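Local coordinates for conserved hypothetical protein (Streptococcus pneumoniae, PDB 2GK4), which is of unknown function but belongs to a DNA/pantothenate metabolism flavoprotein family whose C-terminal domain, in relatives, makes phosphopantothenoylcysteine for coenzyme A synthesis, at residues A[155-159]-A[182-186]; A[203-207]-A[222-226]. The contacts are given in a common frame with arbitrary orientation. Residues are numbered along the deposited sequence.

In the fold
Past strands 5-9, 45-50, 63-67 and 87-90, the chain enters strand 156-163, crosses over through helix 168-182 and returns as the parallel neighbour 186-191. Contact 1 closes this loop where the second strand begins. Strand 202-205 then runs antiparallel to 186-191, 210-213 is one of the two outermost strands within the chain, and helix 216-228 packs back over one face; contact 2 closes that second loop. The two loops follow in series, neither enclosing nor crossing the other, centres about 11 Å apart. They meet on one face of the sheet: Leu186 CD2 lies 3.8 Å from Phe204 CD2, and Ile158 CD1 3.8 Å from Leu223 CD2, so strand pairing and helix packing share a hydrophobic layer.

Contact 1 of 2, residues A[155-159]-A[182-186]; sequences IHLIG and NQADL
Segment 155-159 is extended from His156 on, at the start of strand 156-163, alongside the turn from helix 168-182 into strand 186-191. Ile155, just before it, points sideways onto Val148 and Leu88. His156 turns its ring edge toward Asp185, with ND1 4.1 Å from OD2. Leu157 N donates to Asp185 OD1 (2.9 Å); Leu157 O accepts from Asp185 N (2.8 Å) and weakly from Leu186 N (3.4 Å), because Asp185 is helix-like (phi/psi -91/-34) before Leu186 extends (-153/134). The Leu157 side chain (chi1 t, chi2 p) packs CG against Ala184 CB at 3.9 Å, with CD2 3.3 Å from Asn182 O, where Gln183 (positive phi) ends the helix in a Schellman motif. Ile158 bridges Leu186 in parallel register (CA-CA 4.9 Å), CG2 3.9 Å from Leu186 CD2. Gly159 N donates to Leu186 O (2.9 Å). This is the return of a beta-alpha-beta crossover, as in Rossmann-like folds. Asp185 suits its place because its short carboxylate replaces a backbone acceptor opposite Leu157 N, carrying the parallel pairing into the turn.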
ATOM      1  N   ILE A 155     -28.993  15.849   0.300  1.00 23.59           N
ATOM      2  CA  ILE A 155     -28.393  14.681   0.958  1.00 22.73           C
ATOM      3  C   ILE A 155     -27.968  15.018   2.401  1.00 22.94           C
ATOM      4  O   ILE A 155     -27.571  16.151   2.699  1.00 24.42           O
ATOM      5  CB  ILE A 155     -27.218  14.087   0.127  1.00 22.48           C
ATOM      6  CG1 ILE A 155     -26.975  12.615   0.518  1.00 21.53           C
ATOM      7  CG2 ILE A 155     -25.948  14.968   0.243  1.00 22.28           C
ATOM      8  CD1 ILE A 155     -25.882  11.939  -0.294  1.00 20.83           C
ATOM      9  N   HIS A 156     -28.106  14.065   3.319  1.00 22.18           N
ATOM     10  CA  HIS A 156     -27.595  14.259   4.673  1.00 21.40           C
ATOM     11  C   HIS A 156     -26.131  13.828   4.693  1.00 20.78           C
ATOM     12  O   HIS A 156     -25.841  12.652   4.469  1.00 20.23           O
ATOM     13  CB  HIS A 156     -28.434  13.443   5.651  1.00 22.67           C
ATOM     14  CG  HIS A 156     -29.865  13.886   5.705  1.00 27.15           C
ATOM     15  ND1 HIS A 156     -30.227  15.146   6.124  1.00 31.34           N
ATOM     16  CD2 HIS A 156     -31.012  13.264   5.343  1.00 29.76           C
ATOM     17  CE1 HIS A 156     -31.541  15.274   6.041  1.00 33.06           C
ATOM     18  NE2 HIS A 156     -32.040  14.144   5.573  1.00 31.00           N
ATOM     19  N   LEU A 157     -25.224  14.790   4.897  1.00 20.36           N
ATOM     20  CA  LEU A 157     -23.788  14.527   4.807  1.00 20.96           C
ATOM     21  C   LEU A 157     -23.173  14.344   6.185  1.00 20.22           C
ATOM     22  O   LEU A 157     -23.181  15.263   7.014  1.00 21.14           O
ATOM     23  CB  LEU A 157     -23.071  15.655   4.093  1.00 20.57           C
ATOM     24  CG  LEU A 157     -21.550  15.673   4.055  1.00 21.22           C
ATOM     25  CD1 LEU A 157     -21.002  14.339   3.492  1.00 22.46           C
ATOM     26  CD2 LEU A 157     -21.123  16.887   3.168  1.00 22.32           C
ATOM     27  N   ILE A 158     -22.585  13.181   6.394  1.00 20.44           N
ATOM     28  CA  ILE A 158     -21.926  12.882   7.639  1.00 20.09           C
ATOM     29  C   ILE A 158     -20.474  12.605   7.342  1.00 21.18           C
ATOM     30  O   ILE A 158     -20.134  11.738   6.516  1.00 20.00           O
ATOM     31  CB  ILE A 158     -22.572  11.671   8.370  1.00 20.42           C
ATOM     32  CG1 ILE A 158     -24.018  12.016   8.737  1.00 20.39           C
ATOM     33  CG2 ILE A 158     -21.720  11.328   9.601  1.00 20.61           C
ATOM     34  CD1 ILE A 158     -24.967  10.836   8.814  1.00 24.93           C
ATOM     35  N   GLY A 159     -19.605  13.381   7.973  1.00 20.66           N
ATOM     36  CA  GLY A 159     -18.159  13.156   7.801  1.00 21.88           C
ATOM     37  C   GLY A 159     -17.478  12.814   9.110  1.00 21.93           C
ATOM     38  O   GLY A 159     -18.133  12.751  10.170  1.00 22.31           O
ATOM     39  N   ASN A 182     -17.935  22.063   4.434  1.00 36.50           N
ATOM     40  CA  ASN A 182     -18.537  20.978   3.639  1.00 35.47           C
ATOM     41  C   ASN A 182     -20.051  20.991   3.614  1.00 34.31           C
ATOM     42  O   ASN A 182     -20.684  20.107   3.017  1.00 33.81           O
ATOM     43  CB  ASN A 182     -18.053  19.620   4.155  1.00 35.83           C
ATOM     44  CG  ASN A 182     -16.581  19.403   3.912  1.00 37.64           C
ATOM     45  OD1 ASN A 182     -16.119  19.458   2.779  1.00 41.17           O
ATOM     46  ND2 ASN A 182     -15.835  19.145   4.972  1.00 39.73           N
ATOM     47  N   GLN A 183     -20.644  21.983   4.276  1.00 32.87           N
ATOM     48  CA  GLN A 183     -22.083  21.972   4.532  1.00 32.39           C
ATOM     49  C   GLN A 183     -22.519  20.608   5.047  1.00 31.29           C
ATOM     50  O   GLN A 183     -23.612  20.097   4.715  1.00 31.30           O
ATOM     51  CB  GLN A 183     -22.877  22.331   3.277  1.00 32.81           C
ATOM     52  CG  GLN A 183     -22.390  23.560   2.582  1.00 34.55           C
ATOM     53  CD  GLN A 183     -23.149  23.813   1.302  1.00 38.13           C
ATOM     54  OE1 GLN A 183     -24.376  23.950   1.317  1.00 39.39           O
ATOM     55  NE2 GLN A 183     -22.423  23.878   0.182  1.00 36.76           N
ATOM     56  N   ALA A 184     -21.655  20.005   5.860  1.00 29.98           N
ATOM     57  CA  ALA A 184     -21.965  18.731   6.446  1.00 28.35           C
ATOM     58  C   ALA A 184     -22.947  18.982   7.547  1.00 27.64           C
ATOM     59  O   ALA A 184     -23.002  20.089   8.132  1.00 28.91           O
ATOM     60  CB  ALA A 184     -20.687  18.029   6.986  1.00 27.79           C
ATOM     61  N   ASP A 185     -23.685  17.932   7.837  0.50 26.05           N
ATOM     62  CA  ASP A 185     -24.738  17.940   8.784  0.50 24.68           C
ATOM     63  C   ASP A 185     -24.171  17.554  10.175  0.50 24.40           C
ATOM     64  O   ASP A 185     -24.555  18.096  11.218  0.50 22.98           O
ATOM     65  CB  ASP A 185     -25.780  16.980   8.242  0.50 24.70           C
ATOM     66  CG  ASP A 185     -26.494  17.537   6.982  0.50 22.98           C
ATOM     67  OD1 ASP A 185     -25.991  17.477   5.781  0.50 20.76           O
ATOM     68  OD2 ASP A 185     -27.588  18.068   7.224  0.50 21.83           O
ATOM     69  N   LEU A 186     -23.178  16.674  10.143  1.00 23.62           N
ATOM     70  CA  LEU A 186     -22.622  16.038  11.313  1.00 22.73           C
ATOM     71  C   LEU A 186     -21.194  15.688  10.977  1.00 22.23           C
ATOM     72  O   LEU A 186     -20.928  15.164   9.889  1.00 20.90           O
ATOM     73  CB  LEU A 186     -23.395  14.758  11.634  1.00 22.75           C
ATOM     74  CG  LEU A 186     -22.799  13.799  12.669  1.00 23.33           C
ATOM     75  CD1 LEU A 186     -22.743  14.508  14.057  1.00 22.35           C
ATOM     76  CD2 LEU A 186     -23.665  12.509  12.758  1.00 23.27           C
TER

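Contact 2 of 2, residues A[203-207]-A[222-226]; sequences IFVEK and LLLEK
A strand, 203-205, and one helical turn, 222-226, face each other with axes 11.8 Å apart and N-to-C directions 26° from parallel; the nearest CA atoms, Phe204 and Leu222, are 9.0 Å apart, a gap filled by side chains. Phe204 (chi1 -81°, chi2 50°) points toward the helix. Leu222, in the t,p rotamer, lays CD2 over the ring face, 3.5 Å from the Phe204 ring centroid and 10° off its normal: a CH-pi contact. Leu223, with chi1 at -91° between wells, brings CG to 4.0 Å from Phe204 CE2. Such packing builds an alpha-beta-alpha sandwich: helix 216-228 covers the sheet face bearing Phe204, Leu186 and Ile188, whereas Ile203 and Val205 meet helix 168-182 on the opposite face. One turn after Leu222, tied to it by Lys226 N to Leu222 O (2.9 Å), Lys226 points to the sheet again. Its CD lies at the Phe204 ring edge, 3.7 Å from CD2, and its side chain bends (chi3 93°, between wells, chi4 p) to set NZ 3.0 Å from Glu206 OE2 in a salt bridge. Glu206 (chi1 m, chi2 t), partly exposed, reaches far enough to meet the ammonium group, while the methylenes of Lys226 lie against the Phe204 ring edge.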
ATOM      1  N   ILE A 203     -16.778  12.267  19.279  1.00 20.92           N
ATOM      2  CA  ILE A 203     -17.689  13.370  19.558  1.00 20.32           C
ATOM      3  C   ILE A 203     -18.463  13.630  18.293  1.00 20.13           C
ATOM      4  O   ILE A 203     -17.878  13.938  17.248  1.00 20.82           O
ATOM      5  CB  ILE A 203     -16.925  14.628  19.993  1.00 20.14           C
ATOM      6  CG1 ILE A 203     -15.876  14.279  21.087  1.00 22.03           C
ATOM      7  CG2 ILE A 203     -17.894  15.771  20.386  1.00 20.27           C
ATOM      8  CD1 ILE A 203     -14.859  15.362  21.331  1.00 27.24           C
ATOM      9  N   PHE A 204     -19.789  13.535  18.399  1.00 19.91           N
ATOM     10  CA  PHE A 204     -20.691  13.841  17.288  1.00 18.60           C
ATOM     11  C   PHE A 204     -20.884  15.353  17.312  1.00 19.33           C
ATOM     12  O   PHE A 204     -21.545  15.889  18.215  1.00 18.57           O
ATOM     13  CB  PHE A 204     -22.028  13.089  17.477  1.00 18.57           C
ATOM     14  CG  PHE A 204     -21.989  11.654  17.033  1.00 19.86           C
ATOM     15  CD1 PHE A 204     -20.972  10.782  17.462  1.00 19.53           C
ATOM     16  CD2 PHE A 204     -23.006  11.154  16.212  1.00 20.89           C
ATOM     17  CE1 PHE A 204     -20.956   9.440  17.048  1.00 18.23           C
ATOM     18  CE2 PHE A 204     -23.017   9.818  15.807  1.00 18.86           C
ATOM     19  CZ  PHE A 204     -22.004   8.955  16.228  1.00 19.89           C
ATOM     20  N   VAL A 205     -20.208  16.023  16.386  1.00 19.16           N
ATOM     21  CA  VAL A 205     -20.200  17.456  16.294  1.00 20.03           C
ATOM     22  C   VAL A 205     -21.248  17.959  15.286  1.00 21.48           C
ATOM     23  O   VAL A 205     -21.199  17.700  14.039  1.00 21.51           O
ATOM     24  CB  VAL A 205     -18.767  18.002  15.948  1.00 19.88           C
ATOM     25  CG1 VAL A 205     -18.755  19.527  15.937  1.00 20.13           C
ATOM     26  CG2 VAL A 205     -17.743  17.512  16.974  1.00 19.09           C
ATOM     27  N   GLU A 206     -22.186  18.718  15.829  1.00 22.28           N
ATOM     28  CA  GLU A 206     -23.100  19.476  15.009  1.00 24.34           C
ATOM     29  C   GLU A 206     -22.888  20.975  15.219  1.00 24.87           C
ATOM     30  O   GLU A 206     -22.089  21.402  16.038  1.00 24.93           O
ATOM     31  CB  GLU A 206     -24.537  19.061  15.326  1.00 25.21           C
ATOM     32  CG  GLU A 206     -24.825  17.605  14.996  1.00 27.77           C
ATOM     33  CD  GLU A 206     -26.136  17.124  15.586  1.00 34.08           C
ATOM     34  OE1 GLU A 206     -26.385  17.340  16.781  1.00 38.53           O
ATOM     35  OE2 GLU A 206     -26.931  16.500  14.872  1.00 38.70           O
ATOM     36  N   LYS A 207     -23.624  21.774  14.460  1.00 26.31           N
ATOM     37  CA  LYS A 207     -23.453  23.211  14.464  1.00 27.62           C
ATOM     38  C   LYS A 207     -23.544  23.788  15.875  1.00 26.44           C
ATOM     39  O   LYS A 207     -22.671  24.536  16.300  1.00 27.48           O
ATOM     40  CB  LYS A 207     -24.526  23.818  13.574  1.00 28.32           C
ATOM     41  CG  LYS A 207     -24.365  25.296  13.330  1.00 33.18           C
ATOM     42  CD  LYS A 207     -24.845  25.629  11.921  1.00 39.82           C
ATOM     43  CE  LYS A 207     -26.364  25.698  11.825  1.00 42.76           C
ATOM     44  NZ  LYS A 207     -26.778  26.816  10.900  1.00 45.25           N
ATOM     45  N   LEU A 222     -25.599   5.161  17.556  1.00 24.08           N
ATOM     46  CA  LEU A 222     -25.995   6.563  17.523  1.00 23.58           C
ATOM     47  C   LEU A 222     -26.223   7.047  16.086  1.00 23.17           C
ATOM     48  O   LEU A 222     -27.212   7.739  15.796  1.00 23.16           O
ATOM     49  CB  LEU A 222     -24.980   7.445  18.268  1.00 23.41           C
ATOM     50  CG  LEU A 222     -25.379   8.930  18.390  1.00 22.62           C
ATOM     51  CD1 LEU A 222     -26.757   9.094  19.006  1.00 22.75           C
ATOM     52  CD2 LEU A 222     -24.337   9.715  19.189  1.00 23.61           C
ATOM     53  N   LEU A 223     -25.334   6.688  15.165  1.00 23.61           N
ATOM     54  CA  LEU A 223     -25.577   7.020  13.770  1.00 23.84           C
ATOM     55  C   LEU A 223     -26.885   6.404  13.327  1.00 24.27           C
ATOM     56  O   LEU A 223     -27.646   7.055  12.626  1.00 24.80           O
ATOM     57  CB  LEU A 223     -24.465   6.514  12.856  1.00 24.31           C
ATOM     58  CG  LEU A 223     -23.324   7.484  12.612  1.00 26.10           C
ATOM     59  CD1 LEU A 223     -22.145   6.706  11.980  1.00 27.25           C
ATOM     60  CD2 LEU A 223     -23.777   8.631  11.703  1.00 24.62           C
ATOM     61  N   LEU A 224     -27.157   5.160  13.737  1.00 24.51           N
ATOM     62  CA  LEU A 224     -28.443   4.541  13.366  1.00 25.61           C
ATOM     63  C   LEU A 224     -29.621   5.388  13.855  1.00 26.17           C
ATOM     64  O   LEU A 224     -30.561   5.669  13.092  1.00 26.10           O
ATOM     65  CB  LEU A 224     -28.531   3.072  13.827  1.00 25.45           C
ATOM     66  CG  LEU A 224     -29.888   2.362  13.564  1.00 26.24           C
ATOM     67  CD1 LEU A 224     -30.191   2.273  12.077  1.00 28.43           C
ATOM     68  CD2 LEU A 224     -29.886   0.940  14.181  1.00 27.04           C
ATOM     69  N   GLU A 225     -29.549   5.818  15.112  0.50 26.47           N
ATOM     70  CA  GLU A 225     -30.572   6.665  15.711  0.50 27.38           C
ATOM     71  C   GLU A 225     -30.754   7.981  14.946  0.50 27.59           C
ATOM     72  O   GLU A 225     -31.878   8.420  14.698  0.50 27.99           O
ATOM     73  CB  GLU A 225     -30.214   6.930  17.182  0.50 27.19           C
ATOM     74  CG  GLU A 225     -31.213   7.786  17.946  0.50 28.34           C
ATOM     75  CD  GLU A 225     -30.649   8.268  19.272  0.50 28.30           C
ATOM     76  OE1 GLU A 225     -30.344   7.403  20.113  0.50 31.45           O
ATOM     77  OE2 GLU A 225     -30.518   9.500  19.469  0.50 29.24           O
ATOM     78  N   LYS A 226     -29.643   8.610  14.571  1.00 27.73           N
ATOM     79  CA  LYS A 226     -29.690   9.891  13.881  1.00 28.12           C
ATOM     80  C   LYS A 226     -30.271   9.733  12.490  1.00 27.88           C
ATOM     81  O   LYS A 226     -31.047  10.587  12.016  1.00 29.05           O
ATOM     82  CB  LYS A 226     -28.301  10.522  13.855  1.00 28.00           C
ATOM     83  CG  LYS A 226     -27.887  11.026  15.242  1.00 29.68           C
ATOM     84  CD  LYS A 226     -26.547  11.713  15.203  1.00 31.35           C
ATOM     85  CE  LYS A 226     -26.701  13.213  15.006  1.00 34.50           C
ATOM     86  NZ  LYS A 226     -27.528  13.858  16.082  1.00 35.21           N
TER